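Local coordinates for beta-glucuronidase (uncultured Clostridium sp., PDB 6U7J), which hydrolyses beta-D-glucuronides as a gut microbial glycoside hydrolase of family 2, and probably contributes to the reactivation of estrogens from their glucuronide conjugates, at residues D211-Y216 and M248-D253; E234-V239 and L264-I269. One frame throughout, in Å; residues are numbered along the deposited sequence.

Interaction 1 of 2, residues D211-Y216 and M248-D253; sequences DGMVHY and MVLVKD
Strands 211-216 and 248-251 run antiparallel, with Gly212-Val251 and Val214-Val249 as hydrogen-bonded pairs. Each pair closes a two-bond ring; the straightest bond, Gly212 N to Val251 O (2.7 Å, 176°), meets its acceptor from above the carbonyl plane.

Met248 is the most heavily covered residue on the face it shares with Met213, His215 and Leu250. Its CB only skirts Met213 CE and His215 CD2. With chi1 at -167°, CG is anti to the backbone N and lies over one face of the His215 ring, a CH-pi contact 3.4 Å from the centroid. Met248 CG also meets Met213 CE at 3.3 Å, tighter than usual carbon packing. Met248 SD sits obliquely to the ring, 3.2 Å from His215 NE2, and a bend at chi3 returns Met248 CE to within 3.6 Å of Met213 CE. A bent bond from His215 ND1 to Met213 O, in the ring plane but with ND1 well above the Met213 carbonyl plane, restrains the ring's rotation.

On the reverse face, Val214 CG2 crosses Val251 CG2 at 3.5 Å. With Val249 they pack on strands 227-232, 238-242 and 265-271, consistent with the E-set immunoglobulin-like beta-sandwich; strand 211-220 also pairs with 198-208, centrally in a three-stranded sheet.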
loop_
_atom_site.group_PDB
_atom_site.type_symbol
_atom_site.label_atom_id
_atom_site.label_comp_id
_atom_site.label_asym_id
_atom_site.label_seq_id
_atom_site.Cartn_x
_atom_site.Cartn_y
_atom_site.Cartn_z
ATOM N N ASP B 211 -53.871 -8.150 16.228
ATOM C CA ASP B 211 -54.118 -9.293 15.363
ATOM C C ASP B 211 -53.625 -9.027 13.947
ATOM O O ASP B 211 -53.648 -7.893 13.460
ATOM C CB ASP B 211 -55.601 -9.648 15.330
ATOM C CG ASP B 211 -56.179 -9.838 16.706
ATOM O OD1 ASP B 211 -57.342 -9.432 16.907
ATOM O OD2 ASP B 211 -55.468 -10.378 17.583
ATOM N N GLY B 212 -53.195 -10.095 13.286
ATOM C CA GLY B 212 -52.794 -10.033 11.892
ATOM C C GLY B 212 -53.871 -10.600 10.984
ATOM O O GLY B 212 -54.535 -11.578 11.328
ATOM N N MET B 213 -54.045 -9.964 9.827
ATOM C CA MET B 213 -54.939 -10.447 8.776
ATOM C C MET B 213 -54.083 -10.860 7.579
ATOM O O MET B 213 -53.598 -10.006 6.828
ATOM C CB MET B 213 -55.960 -9.380 8.379
ATOM C CG MET B 213 -57.251 -9.322 9.217
ATOM S SD MET B 213 -58.057 -10.897 9.646
ATOM C CE MET B 213 -58.144 -11.719 8.061
ATOM N N VAL B 214 -53.911 -12.165 7.388
ATOM C CA VAL B 214 -53.127 -12.689 6.276
ATOM C C VAL B 214 -54.063 -12.924 5.095
ATOM O O VAL B 214 -54.899 -13.832 5.125
ATOM C CB VAL B 214 -52.389 -13.977 6.655
ATOM C CG1 VAL B 214 -51.602 -14.499 5.452
ATOM C CG2 VAL B 214 -51.473 -13.730 7.824
ATOM N N HIS B 215 -53.930 -12.095 4.062
ATOM C CA HIS B 215 -54.621 -12.293 2.795
ATOM C C HIS B 215 -53.698 -13.072 1.870
ATOM O O HIS B 215 -52.583 -12.618 1.586
ATOM C CB HIS B 215 -54.990 -10.959 2.140
ATOM C CG HIS B 215 -55.807 -10.049 3.003
ATOM N ND1 HIS B 215 -55.408 -9.656 4.263
ATOM C CD2 HIS B 215 -56.992 -9.434 2.773
ATOM C CE1 HIS B 215 -56.321 -8.850 4.779
ATOM N NE2 HIS B 215 -57.290 -8.697 3.894
ATOM N N TYR B 216 -54.148 -14.228 1.390
ATOM C CA TYR B 216 -53.342 -15.017 0.471
ATOM C C TYR B 216 -54.157 -15.399 -0.752
ATOM O O TYR B 216 -55.387 -15.448 -0.714
ATOM C CB TYR B 216 -52.772 -16.272 1.145
ATOM C CG TYR B 216 -53.777 -17.360 1.437
ATOM C CD1 TYR B 216 -54.178 -18.253 0.448
ATOM C CD2 TYR B 216 -54.302 -17.518 2.712
ATOM C CE1 TYR B 216 -55.098 -19.252 0.717
ATOM C CE2 TYR B 216 -55.213 -18.519 2.994
ATOM C CZ TYR B 216 -55.607 -19.380 1.994
ATOM O OH TYR B 216 -56.515 -20.370 2.270
ATOM N N MET B 248 -58.665 -15.029 3.520
ATOM C CA MET B 248 -58.296 -13.940 4.414
ATOM C C MET B 248 -58.469 -14.500 5.823
ATOM O O MET B 248 -59.601 -14.653 6.289
ATOM C CB MET B 248 -59.191 -12.733 4.158
ATOM C CG MET B 248 -58.760 -11.434 4.783
ATOM S SD MET B 248 -60.030 -10.159 4.576
ATOM C CE MET B 248 -60.729 -10.055 6.230
ATOM N N VAL B 249 -57.366 -14.852 6.486
ATOM C CA VAL B 249 -57.451 -15.540 7.769
ATOM C C VAL B 249 -56.704 -14.760 8.842
ATOM O O VAL B 249 -55.815 -13.945 8.568
ATOM C CB VAL B 249 -56.932 -16.990 7.704
ATOM C CG1 VAL B 249 -57.660 -17.771 6.605
ATOM C CG2 VAL B 249 -55.442 -17.007 7.479
ATOM N N LEU B 250 -57.065 -15.059 10.088
ATOM C CA LEU B 250 -56.682 -14.297 11.267
ATOM C C LEU B 250 -55.475 -14.924 11.954
ATOM O O LEU B 250 -55.379 -16.148 12.076
ATOM C CB LEU B 250 -57.855 -14.242 12.251
ATOM C CG LEU B 250 -57.842 -13.333 13.480
ATOM C CD1 LEU B 250 -57.348 -11.936 13.136
ATOM C CD2 LEU B 250 -59.244 -13.284 14.089
ATOM N N VAL B 251 -54.559 -14.074 12.408
ATOM C CA VAL B 251 -53.414 -14.485 13.208
ATOM C C VAL B 251 -53.460 -13.628 14.464
ATOM O O VAL B 251 -52.998 -12.479 14.460
ATOM C CB VAL B 251 -52.084 -14.318 12.461
ATOM C CG1 VAL B 251 -50.950 -15.003 13.214
ATOM C CG2 VAL B 251 -52.203 -14.875 11.055
ATOM N N LYS B 252 -54.041 -14.162 15.532
ATOM C CA LYS B 252 -54.215 -13.373 16.740
ATOM C C LYS B 252 -52.897 -13.299 17.500
ATOM O O LYS B 252 -52.107 -14.247 17.509
ATOM C CB LYS B 252 -55.321 -13.963 17.621
ATOM C CG LYS B 252 -56.740 -13.486 17.254
ATOM C CD LYS B 252 -57.408 -12.706 18.395
ATOM C CE LYS B 252 -58.697 -12.006 17.939
ATOM N NZ LYS B 252 -59.948 -12.791 18.197
ATOM N N ASP B 253 -52.659 -12.151 18.129
ATOM C CA ASP B 253 -51.407 -11.902 18.845
ATOM C C ASP B 253 -50.205 -12.154 17.933
ATOM O O ASP B 253 -49.234 -12.816 18.305
ATOM C CB ASP B 253 -51.329 -12.743 20.125
ATOM C CG ASP B 253 -52.470 -12.436 21.103
ATOM O OD1 ASP B 253 -52.918 -13.366 21.812
ATOM O OD2 ASP B 253 -52.920 -11.267 21.160
#

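Interaction 2 of 2, residues E234-V239 and L264-I269; sequences EKNQVV and LYKLDI
Polar contact between 234-239 and 264-269 rests on one side chain-to-backbone hydrogen bond. Leu264 N donates to Glu234 OE2 at 3.0 Å with an N-H...O angle of 160°, approaching from above the carboxylate plane, 43° out of it. Glu234 gets there by placing CG anti to its own carbonyl carbon (chi1 -68°) and continuing in an extended chain. Glu234 CG passes 3.3 Å from Leu264 O, so the side chain lies along both polar atoms of that residue's backbone.

Lys266 turns back along its own strand: NZ makes a weak bond to Leu264 O at 3.2 Å, reached through bends at chi2 and chi4. Lys266 NZ is 5.3 Å from Glu234 OE2, oppositely charged but not in contact; the proximity may still favour the charged form of both groups.

The strand parts of both segments, 238-239 and 265-269, belong to a four-stranded antiparallel sheet, in the region assigned to the glycosyl hydrolase family 2 E-set clan, whose members have an immunoglobulin-like beta-sandwich. Strand 227-232 lies between strands 238-242 and 265-271, so side chains and the turn after that middle strand make this contact, without direct strand pairing. Arg232, at the end of that middle strand, donates to Asn236 O and forms a salt bridge with Asp268, so it touches both segments.

Apolar and van der Waals contacts are looser. The methylenes of Lys266 pass Asn236 at about a right angle, CD lying 4.0 Å from Asn236 OD1. Val239 CG1 approaches Tyr265 CE2 obliquely at 4.3 Å, and Tyr265 OH is held by Gln255 N.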
loop_
_atom_site.group_PDB
_atom_site.type_symbol
_atom_site.label_atom_id
_atom_site.label_comp_id
_atom_site.label_asym_id
_atom_site.label_seq_id
_atom_site.Cartn_x
_atom_site.Cartn_y
_atom_site.Cartn_z
ATOM N N GLU B 234 -43.053 -19.905 13.948
ATOM C CA GLU B 234 -41.665 -20.335 13.830
ATOM C C GLU B 234 -41.394 -21.639 14.559
ATOM O O GLU B 234 -40.435 -22.337 14.212
ATOM C CB GLU B 234 -40.734 -19.237 14.339
ATOM C CG GLU B 234 -40.752 -18.013 13.443
ATOM C CD GLU B 234 -39.569 -17.088 13.670
ATOM O OE1 GLU B 234 -39.091 -16.992 14.826
ATOM O OE2 GLU B 234 -39.138 -16.448 12.682
ATOM N N LYS B 235 -42.214 -21.990 15.549
ATOM C CA LYS B 235 -42.187 -23.319 16.147
ATOM C C LYS B 235 -42.943 -24.354 15.312
ATOM O O LYS B 235 -43.144 -25.484 15.777
ATOM C CB LYS B 235 -42.762 -23.273 17.570
ATOM C CG LYS B 235 -42.269 -22.095 18.416
ATOM C CD LYS B 235 -43.304 -20.960 18.490
ATOM C CE LYS B 235 -42.639 -19.568 18.508
ATOM N NZ LYS B 235 -43.612 -18.432 18.329
ATOM N N ASN B 236 -43.366 -23.984 14.100
ATOM C CA ASN B 236 -44.102 -24.822 13.156
ATOM C C ASN B 236 -45.497 -25.195 13.639
ATOM O O ASN B 236 -46.169 -26.013 12.997
ATOM C CB ASN B 236 -43.331 -26.100 12.803
ATOM C CG ASN B 236 -43.445 -26.459 11.332
ATOM O OD1 ASN B 236 -42.936 -25.747 10.463
ATOM N ND2 ASN B 236 -44.110 -27.574 11.044
ATOM N N GLN B 237 -45.965 -24.624 14.742
ATOM C CA GLN B 237 -47.331 -24.897 15.166
ATOM C C GLN B 237 -48.324 -24.188 14.252
ATOM O O GLN B 237 -48.107 -23.046 13.832
ATOM C CB GLN B 237 -47.532 -24.470 16.619
ATOM C CG GLN B 237 -46.577 -25.139 17.613
ATOM C CD GLN B 237 -46.758 -24.630 19.045
ATOM O OE1 GLN B 237 -45.780 -24.350 19.752
ATOM N NE2 GLN B 237 -48.016 -24.515 19.482
ATOM N N VAL B 238 -49.419 -24.875 13.925
ATOM C CA VAL B 238 -50.419 -24.278 13.047
ATOM C C VAL B 238 -51.196 -23.218 13.812
ATOM O O VAL B 238 -51.472 -23.361 15.011
ATOM C CB VAL B 238 -51.342 -25.369 12.466
ATOM C CG1 VAL B 238 -52.534 -24.746 11.745
ATOM C CG2 VAL B 238 -50.550 -26.249 11.511
ATOM N N VAL B 239 -51.551 -22.148 13.114
ATOM C CA VAL B 239 -51.965 -20.897 13.737
ATOM C C VAL B 239 -53.193 -20.398 12.982
ATOM O O VAL B 239 -53.944 -19.552 13.475
ATOM C CB VAL B 239 -50.772 -19.911 13.733
ATOM C CG1 VAL B 239 -51.194 -18.458 13.719
ATOM C CG2 VAL B 239 -49.877 -20.177 14.936
ATOM N N LEU B 264 -40.922 -14.768 10.976
ATOM C CA LEU B 264 -41.451 -15.261 9.708
ATOM C C LEU B 264 -42.435 -16.388 9.961
ATOM O O LEU B 264 -42.057 -17.430 10.504
ATOM C CB LEU B 264 -40.331 -15.739 8.777
ATOM C CG LEU B 264 -39.318 -14.661 8.379
ATOM C CD1 LEU B 264 -38.163 -15.260 7.566
ATOM C CD2 LEU B 264 -40.020 -13.542 7.615
ATOM N N TYR B 265 -43.687 -16.180 9.565
ATOM C CA TYR B 265 -44.636 -17.278 9.472
ATOM C C TYR B 265 -44.386 -18.052 8.181
ATOM O O TYR B 265 -43.639 -17.619 7.306
ATOM C CB TYR B 265 -46.076 -16.763 9.516
ATOM C CG TYR B 265 -46.462 -16.172 10.848
ATOM C CD1 TYR B 265 -46.177 -14.843 11.145
ATOM C CD2 TYR B 265 -47.101 -16.943 11.822
ATOM C CE1 TYR B 265 -46.517 -14.293 12.373
ATOM C CE2 TYR B 265 -47.441 -16.397 13.059
ATOM C CZ TYR B 265 -47.149 -15.067 13.320
ATOM O OH TYR B 265 -47.476 -14.497 14.533
ATOM N N LYS B 266 -45.014 -19.217 8.061
ATOM C CA LYS B 266 -44.919 -20.007 6.841
ATOM C C LYS B 266 -46.317 -20.295 6.322
ATOM O O LYS B 266 -47.168 -20.786 7.071
ATOM C CB LYS B 266 -44.147 -21.313 7.070
ATOM C CG LYS B 266 -42.840 -21.152 7.833
ATOM C CD LYS B 266 -42.853 -22.021 9.080
ATOM C CE LYS B 266 -41.614 -21.822 9.938
ATOM N NZ LYS B 266 -41.059 -20.430 9.836
ATOM N N LEU B 267 -46.555 -19.953 5.055
ATOM C CA LEU B 267 -47.734 -20.409 4.320
ATOM C C LEU B 267 -47.433 -21.813 3.808
ATOM O O LEU B 267 -46.666 -21.988 2.862
ATOM C CB LEU B 267 -48.072 -19.452 3.181
ATOM C CG LEU B 267 -49.509 -19.547 2.635
ATOM C CD1 LEU B 267 -50.537 -19.285 3.740
ATOM C CD2 LEU B 267 -49.754 -18.603 1.451
ATOM N N ASP B 268 -48.024 -22.820 4.452
ATOM C CA ASP B 268 -47.730 -24.227 4.207
ATOM C C ASP B 268 -48.907 -24.840 3.460
ATOM O O ASP B 268 -50.014 -24.937 4.011
ATOM C CB ASP B 268 -47.471 -24.943 5.530
ATOM C CG ASP B 268 -46.866 -26.334 5.363
ATOM O OD1 ASP B 268 -46.158 -26.609 4.362
ATOM O OD2 ASP B 268 -47.095 -27.160 6.278
ATOM N N ILE B 269 -48.668 -25.257 2.216
ATOM C CA ILE B 269 -49.722 -25.548 1.253
ATOM C C ILE B 269 -49.586 -26.985 0.765
ATOM O O ILE B 269 -48.498 -27.408 0.348
ATOM C CB ILE B 269 -49.666 -24.577 0.061
ATOM C CG1 ILE B 269 -49.641 -23.130 0.554
ATOM C CG2 ILE B 269 -50.815 -24.828 -0.901
ATOM C CD1 ILE B 269 -49.365 -22.107 -0.543
#

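Overall arrangement
Interactions 1 and 2 lie in two different sheets of the same family 2 region, their centres about 12 Å apart, and meet through apolar side chains. Val251 of interaction 1 touches both segments of interaction 2: its CG1 is 3.5 Å from Val239 CG1 and 3.7 Å from Tyr265 OH. A second bridge places Tyr216 CB 3.8 Å from Leu267 CD2, so the sheets pack face to face at more than one point. Along the chain the segments alternate, with strand 246-251 between 238-242 and 265-271, so the chain passes from one sheet to the other and back. Neither contact contains an identified catalytic or ligand-binding residue.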